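Local coordinates for NTD biosynthesis operon protein NtdA (Bacillus subtilis subsp. subtilis, PDB 4K2M) that catalyses the reversible, pyridoxal phosphate-dependent transamination of 3-dehydro-glucose 6-phosphate with glutamate to form kanosamine 6-phosphate, at the interface of chains A and B. Coordinates in Å, arbitrary orientation; residue numbers count along the deposited sequence, not the author numbering. Chains: chain A/B, NTD biosynthesis operon protein NtdA.

Contact 1: the interface of chains A and B. Residues chain A 277, 279, 284-285, 294; chain B 128, 153, 155.
A:His277 and A:Asn285 both adopt the left-handed backbone conformation, with positive phi, in the loops that face B:Phe153 and B:Ala155, where the latter lies in the first turn of helix 154-162. B:Phe153 pushes into chain A with CG anti to its backbone N (chi1 180°), which carries the ring away from its own main chain and in among A:His277, A:Phe279 and A:Asn285. It meets A:His277 edge-to-face, the planes 75° apart. The CE2-CZ edge of the phenyl ring points at one face of the imidazole, with CE2 3.6 Å from A:His277 NE2 and CZ 3.9 Å from A:His277 CD2. The methyl of B:Ala155 comes up on that same side, but at the other end of the imidazole, where its CB lies 3.4 Å from A:His277 CE1. Around the rim, in the imidazole plane, sits the hydroxyl OG1 of B:Thr128, 3.5 Å from A:His277 CE1. A:Phe279 comes from the same side of the phenyl plane as A:His277, turning its own edge to B:Phe153: its CZ is 3.9 Å from B:Phe153 CE1, which lies in the plane of the A:Phe279 ring. Its own chain steadies this ring: the CB of A:His277 lies over one face and the backbone N of A:Asn285 over the other, both near the centre. Farther along, the CB of A:Asn294 packs against B:Thr128 CB at 3.9 Å, their side chains crossing obliquely. Since B:Phe153 and A:Lys284 bind the sugar substrate while B:Thr128 and A:Asn294 bind pyridoxal phosphate, this patch belongs to the wall of an active site built from both subunits, and the ring contacts probably help set B:Phe153 for the sugar. The carboxamide of A:Asn285 stands 85° to the phenyl plane, and its ND2 lies in that plane at the rim, 3.3 Å from B:Phe153 CE1.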
ATOM      1  N   HIS A 277       2.935  -7.540  10.168  1.00 13.56           N
ATOM      2  CA  HIS A 277       2.741  -8.993  10.308  1.00 10.48           C
ATOM      3  C   HIS A 277       2.669  -9.522  11.733  1.00 12.95           C
ATOM      4  O   HIS A 277       2.613 -10.739  11.952  1.00 14.73           O
ATOM      5  CB  HIS A 277       3.795  -9.758   9.497  1.00 14.37           C
ATOM      6  CG  HIS A 277       3.637  -9.599   8.014  1.00 14.57           C
ATOM      7  ND1 HIS A 277       2.495  -9.996   7.347  1.00 15.81           N
ATOM      8  CD2 HIS A 277       4.460  -9.074   7.074  1.00 16.64           C
ATOM      9  CE1 HIS A 277       2.623  -9.718   6.060  1.00 19.49           C
ATOM     10  NE2 HIS A 277       3.808  -9.167   5.868  1.00 15.19           N
ATOM     11  N   PHE A 279       5.005  -9.040  13.841  1.00 14.43           N
ATOM     12  CA  PHE A 279       6.368  -9.408  14.208  1.00 13.25           C
ATOM     13  C   PHE A 279       6.890  -8.562  15.362  1.00 16.95           C
ATOM     14  O   PHE A 279       6.530  -7.382  15.508  1.00 16.69           O
ATOM     15  CB  PHE A 279       7.340  -9.204  13.042  1.00 10.91           C
ATOM     16  CG  PHE A 279       7.114 -10.128  11.859  1.00 14.30           C
ATOM     17  CD1 PHE A 279       6.468 -11.351  12.000  1.00 17.12           C
ATOM     18  CD2 PHE A 279       7.550  -9.736  10.594  1.00 14.23           C
ATOM     19  CE1 PHE A 279       6.276 -12.189  10.895  1.00 15.14           C
ATOM     20  CE2 PHE A 279       7.369 -10.567   9.478  1.00 15.43           C
ATOM     21  CZ  PHE A 279       6.735 -11.789   9.625  1.00 13.57           C
ATOM     22  N   LYS A 284      12.261  -9.872  11.997  1.00 21.23           N
ATOM     23  CA  LYS A 284      11.374 -10.445  10.990  1.00 19.58           C
ATOM     24  C   LYS A 284      11.067 -11.898  11.305  1.00 19.38           C
ATOM     25  O   LYS A 284      11.913 -12.589  11.883  1.00 20.64           O
ATOM     26  CB  LYS A 284      12.028 -10.339   9.616  1.00 19.59           C
ATOM     27  CG  LYS A 284      11.048 -10.449   8.445  1.00 23.61           C
ATOM     28  CD  LYS A 284      11.779 -10.146   7.136  1.00 33.05           C
ATOM     29  CE  LYS A 284      10.871 -10.281   5.918  1.00 26.55           C
ATOM     30  NZ  LYS A 284      11.628  -9.906   4.669  1.00 27.81           N
ATOM     31  N   ASN A 285       9.846 -12.326  10.962  1.00 16.02           N
ATOM     32  CA  ASN A 285       9.396 -13.720  10.999  1.00 17.05           C
ATOM     33  C   ASN A 285       9.036 -14.251  12.382  1.00 18.76           C
ATOM     34  O   ASN A 285       8.562 -15.387  12.513  1.00 17.22           O
ATOM     35  CB  ASN A 285      10.407 -14.652  10.326  1.00 15.23           C
ATOM     36  CG  ASN A 285      10.615 -14.332   8.865  1.00 18.46           C
ATOM     37  OD1 ASN A 285      11.753 -14.176   8.402  1.00 25.13           O
ATOM     38  ND2 ASN A 285       9.515 -14.227   8.123  1.00 14.95           N
ATOM     39  N   ASN A 294       0.339  -6.115   6.314  1.00 12.19           N
ATOM     40  CA  ASN A 294       1.499  -5.685   5.550  1.00 14.05           C
ATOM     41  C   ASN A 294       1.294  -4.229   5.184  1.00 14.81           C
ATOM     42  O   ASN A 294       0.968  -3.907   4.033  1.00 16.86           O
ATOM     43  CB  ASN A 294       1.645  -6.524   4.280  1.00 13.99           C
ATOM     44  CG  ASN A 294       2.937  -6.237   3.533  1.00 15.53           C
ATOM     45  OD1 ASN A 294       3.823  -5.539   4.039  1.00 17.02           O
ATOM     46  ND2 ASN A 294       3.055  -6.777   2.310  1.00 16.50           N
TER
ATOM     47  N   THR B 128      -0.440  -9.933   0.498  1.00 11.69           N
ATOM     48  CA  THR B 128      -1.195 -10.166   1.726  1.00 13.40           C
ATOM     49  C   THR B 128      -2.627  -9.672   1.564  1.00 15.09           C
ATOM     50  O   THR B 128      -3.588 -10.367   1.927  1.00 14.78           O
ATOM     51  CB  THR B 128      -0.538  -9.436   2.914  1.00 15.59           C
ATOM     52  OG1 THR B 128       0.804  -9.918   3.086  1.00 14.62           O
ATOM     53  CG2 THR B 128      -1.332  -9.689   4.205  1.00 19.00           C
ATOM     54  N   PHE B 153       5.274 -18.082   4.676  1.00 12.97           N
ATOM     55  CA  PHE B 153       5.582 -16.791   5.278  1.00 11.83           C
ATOM     56  C   PHE B 153       4.370 -16.418   6.131  1.00 11.33           C
ATOM     57  O   PHE B 153       3.240 -16.827   5.826  1.00 14.34           O
ATOM     58  CB  PHE B 153       5.803 -15.767   4.164  1.00 13.39           C
ATOM     59  CG  PHE B 153       6.129 -14.373   4.658  1.00 17.16           C
ATOM     60  CD1 PHE B 153       7.197 -14.153   5.515  1.00 16.12           C
ATOM     61  CD2 PHE B 153       5.402 -13.283   4.208  1.00 17.85           C
ATOM     62  CE1 PHE B 153       7.514 -12.855   5.958  1.00 14.91           C
ATOM     63  CE2 PHE B 153       5.703 -11.991   4.642  1.00 12.71           C
ATOM     64  CZ  PHE B 153       6.768 -11.784   5.519  1.00 16.38           C
ATOM     65  N   ALA B 155       2.606 -13.948   6.304  1.00 16.33           N
ATOM     66  CA  ALA B 155       1.533 -13.248   5.609  1.00 15.43           C
ATOM     67  C   ALA B 155       0.332 -14.131   5.275  1.00 13.80           C
ATOM     68  O   ALA B 155      -0.802 -13.651   5.257  1.00 12.91           O
ATOM     69  CB  ALA B 155       2.055 -12.608   4.354  1.00 17.94           C
TER

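Contact 2: the interface of chains A and B. Residues chain A 154, 383, 388, 390; chain B 285-287.
A:Gln388 grips the main chain of B:Asn285 to B:Lys287 in this polar, partly water-bridged patch of the homodimer interface of a DegT/DnrJ/EryC1-family aminotransferase, tying a loop of one subunit to the other. The side chain of A:Gln388 bends at chi2 (-78°), turning its carboxamide towards the strip of partner backbone, where both ends are used. At one end A:Gln388 NE2 donates to the carbonyl O of B:Asn285 at 3.0 Å, nearly straight (172° at H); the acceptor lies in the plane of the glutamine amide, whereas NE2 approaches from above the plane of the B:Asn285 carbonyl. At the other, A:Gln388 OE1 accepts from the backbone N of B:Lys287 at 2.9 Å, with that donor well above the carboxamide plane. The pair skips B:Lys286 and fixes the rotation of the glutamine head group. A:Gln388 OE1 also has water 3 at 2.7 Å, which passes on to the carbonyl O of B:Lys287.

Water does similar work on the B:Asn285 side. Water 1 bridges from the backbone N and O of A:Ile383 to B:Asn285 O, 3.1 Å from that oxygen, so the carbonyl is met by both water and glutamine. Water 2 takes up the N and OG of A:Ser154, at the start of helix 154-163, and reaches B:Asn285 OD1 at 2.7 Å.

Between the polar links, carbon packs on carbon. B:Lys287 crosses the glutamine side chain at about a right angle; its CB lies 3.8 Å from the methyl CG2 of A:Thr390, while farther out its CD passes 3.9 Å from A:Ser154 CB, the chain bending beyond CD. A:Ile383 lays its CD1 tip over B:Lys286, 3.9 Å from CA, and also touches the CB and CG of that lysine, whose side chain runs on extended.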
ATOM      1  N   SER A 154     -15.425   7.776   3.205  1.00 13.39           N
ATOM      2  CA  SER A 154     -15.803   6.437   3.674  1.00 16.09           C
ATOM      3  C   SER A 154     -14.664   5.699   4.376  1.00 15.47           C
ATOM      4  O   SER A 154     -14.890   4.731   5.102  1.00 14.36           O
ATOM      5  CB  SER A 154     -16.326   5.582   2.509  1.00 14.88           C
ATOM      6  OG  SER A 154     -17.522   6.117   1.980  1.00 18.10           O
ATOM      7  N   ILE A 383     -22.566  11.034  -0.088  1.00 13.03           N
ATOM      8  CA  ILE A 383     -23.492  10.205   0.687  1.00 12.63           C
ATOM      9  C   ILE A 383     -22.979  10.124   2.121  1.00 16.63           C
ATOM     10  O   ILE A 383     -21.805   9.827   2.348  1.00 15.54           O
ATOM     11  CB  ILE A 383     -23.612   8.770   0.097  1.00 16.15           C
ATOM     12  CG1 ILE A 383     -24.021   8.825  -1.375  1.00 16.07           C
ATOM     13  CG2 ILE A 383     -24.614   7.939   0.909  1.00 15.48           C
ATOM     14  CD1 ILE A 383     -24.006   7.468  -2.084  1.00 20.35           C
ATOM     15  N   GLN A 388     -25.735   5.234   3.436  1.00 13.98           N
ATOM     16  CA  GLN A 388     -25.162   4.357   2.421  1.00 14.25           C
ATOM     17  C   GLN A 388     -26.067   3.132   2.242  1.00 18.75           C
ATOM     18  O   GLN A 388     -26.634   2.620   3.209  1.00 18.65           O
ATOM     19  CB  GLN A 388     -23.749   3.906   2.821  1.00 17.03           C
ATOM     20  CG  GLN A 388     -22.683   5.009   2.820  1.00 15.12           C
ATOM     21  CD  GLN A 388     -22.171   5.359   1.430  1.00 15.86           C
ATOM     22  OE1 GLN A 388     -22.701   4.883   0.419  1.00 15.22           O
ATOM     23  NE2 GLN A 388     -21.117   6.191   1.369  1.00 13.53           N
ATOM     24  N   THR A 390     -26.166  -0.185   2.154  1.00 17.00           N
ATOM     25  CA  THR A 390     -25.466  -1.423   2.460  1.00 18.66           C
ATOM     26  C   THR A 390     -26.337  -2.248   3.406  1.00 15.85           C
ATOM     27  O   THR A 390     -27.204  -1.702   4.089  1.00 18.30           O
ATOM     28  CB  THR A 390     -24.114  -1.138   3.165  1.00 14.37           C
ATOM     29  OG1 THR A 390     -24.365  -0.584   4.465  1.00 14.62           O
ATOM     30  CG2 THR A 390     -23.274  -0.160   2.359  1.00 15.43           C
TER
ATOM     31  N   ASN B 285     -17.399   6.668  -3.712  1.00 11.93           N
ATOM     32  CA  ASN B 285     -18.167   7.243  -2.597  1.00 14.96           C
ATOM     33  C   ASN B 285     -19.527   6.609  -2.366  1.00 14.47           C
ATOM     34  O   ASN B 285     -20.222   6.968  -1.418  1.00 15.47           O
ATOM     35  CB  ASN B 285     -18.314   8.772  -2.713  1.00 17.44           C
ATOM     36  CG  ASN B 285     -16.999   9.489  -2.657  1.00 19.71           C
ATOM     37  OD1 ASN B 285     -16.193   9.249  -1.757  1.00 20.09           O
ATOM     38  ND2 ASN B 285     -16.758  10.374  -3.627  1.00 16.88           N
ATOM     39  N   LYS B 286     -19.907   5.674  -3.222  1.00 17.18           N
ATOM     40  CA  LYS B 286     -21.180   4.984  -3.049  1.00 20.26           C
ATOM     41  C   LYS B 286     -20.920   3.553  -2.625  1.00 17.61           C
ATOM     42  O   LYS B 286     -20.536   2.721  -3.444  1.00 18.15           O
ATOM     43  CB  LYS B 286     -21.978   5.007  -4.353  1.00 17.67           C
ATOM     44  CG  LYS B 286     -23.326   4.266  -4.271  1.00 22.48           C
ATOM     45  CD  LYS B 286     -23.930   4.147  -5.664  1.00 29.22           C
ATOM     46  CE  LYS B 286     -25.199   3.307  -5.657  1.00 38.28           C
ATOM     47  NZ  LYS B 286     -25.694   3.109  -7.051  1.00 49.34           N
ATOM     48  N   LYS B 287     -21.123   3.259  -1.345  1.00 12.26           N
ATOM     49  CA  LYS B 287     -20.839   1.917  -0.847  1.00 15.34           C
ATOM     50  C   LYS B 287     -21.989   0.978  -1.177  1.00 20.16           C
ATOM     51  O   LYS B 287     -23.156   1.374  -1.156  1.00 18.23           O
ATOM     52  CB  LYS B 287     -20.568   1.947   0.660  1.00 16.15           C
ATOM     53  CG  LYS B 287     -19.296   2.729   1.032  1.00 14.31           C
ATOM     54  CD  LYS B 287     -19.090   2.806   2.556  1.00 14.45           C
ATOM     55  CE  LYS B 287     -18.987   1.417   3.161  1.00 17.22           C
ATOM     56  NZ  LYS B 287     -18.598   1.493   4.602  1.00 16.63           N
TER
HETATM   57  O   HOH W   1     -20.002   9.591   0.138  1.00 13.90           O
HETATM   58  O   HOH W   2     -16.909   8.498   0.765  1.00 16.65           O
HETATM   59  O   HOH W   3     -24.679   3.774  -1.096  1.00 19.88           O

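Contact 1 and contact 2 lie about 32 Å apart, measured between the centres of their C-alpha atoms, but two-fold symmetry relates their surroundings. The loop residue Asn285 serves both, from chain A in contact 1 and from chain B in contact 2; it meets Phe153 of the partner in contact 1 and, through water, Ser154 in contact 2. In each half of the dimer, then, one short loop is clasped beside the partner's substrate-binding Phe153 and also held by Gln388, which probably couples dimerisation to active-site shape. The Asn285 amide is modelled turned by about 180° between the copies, so its N and O assignment may be less certain in one.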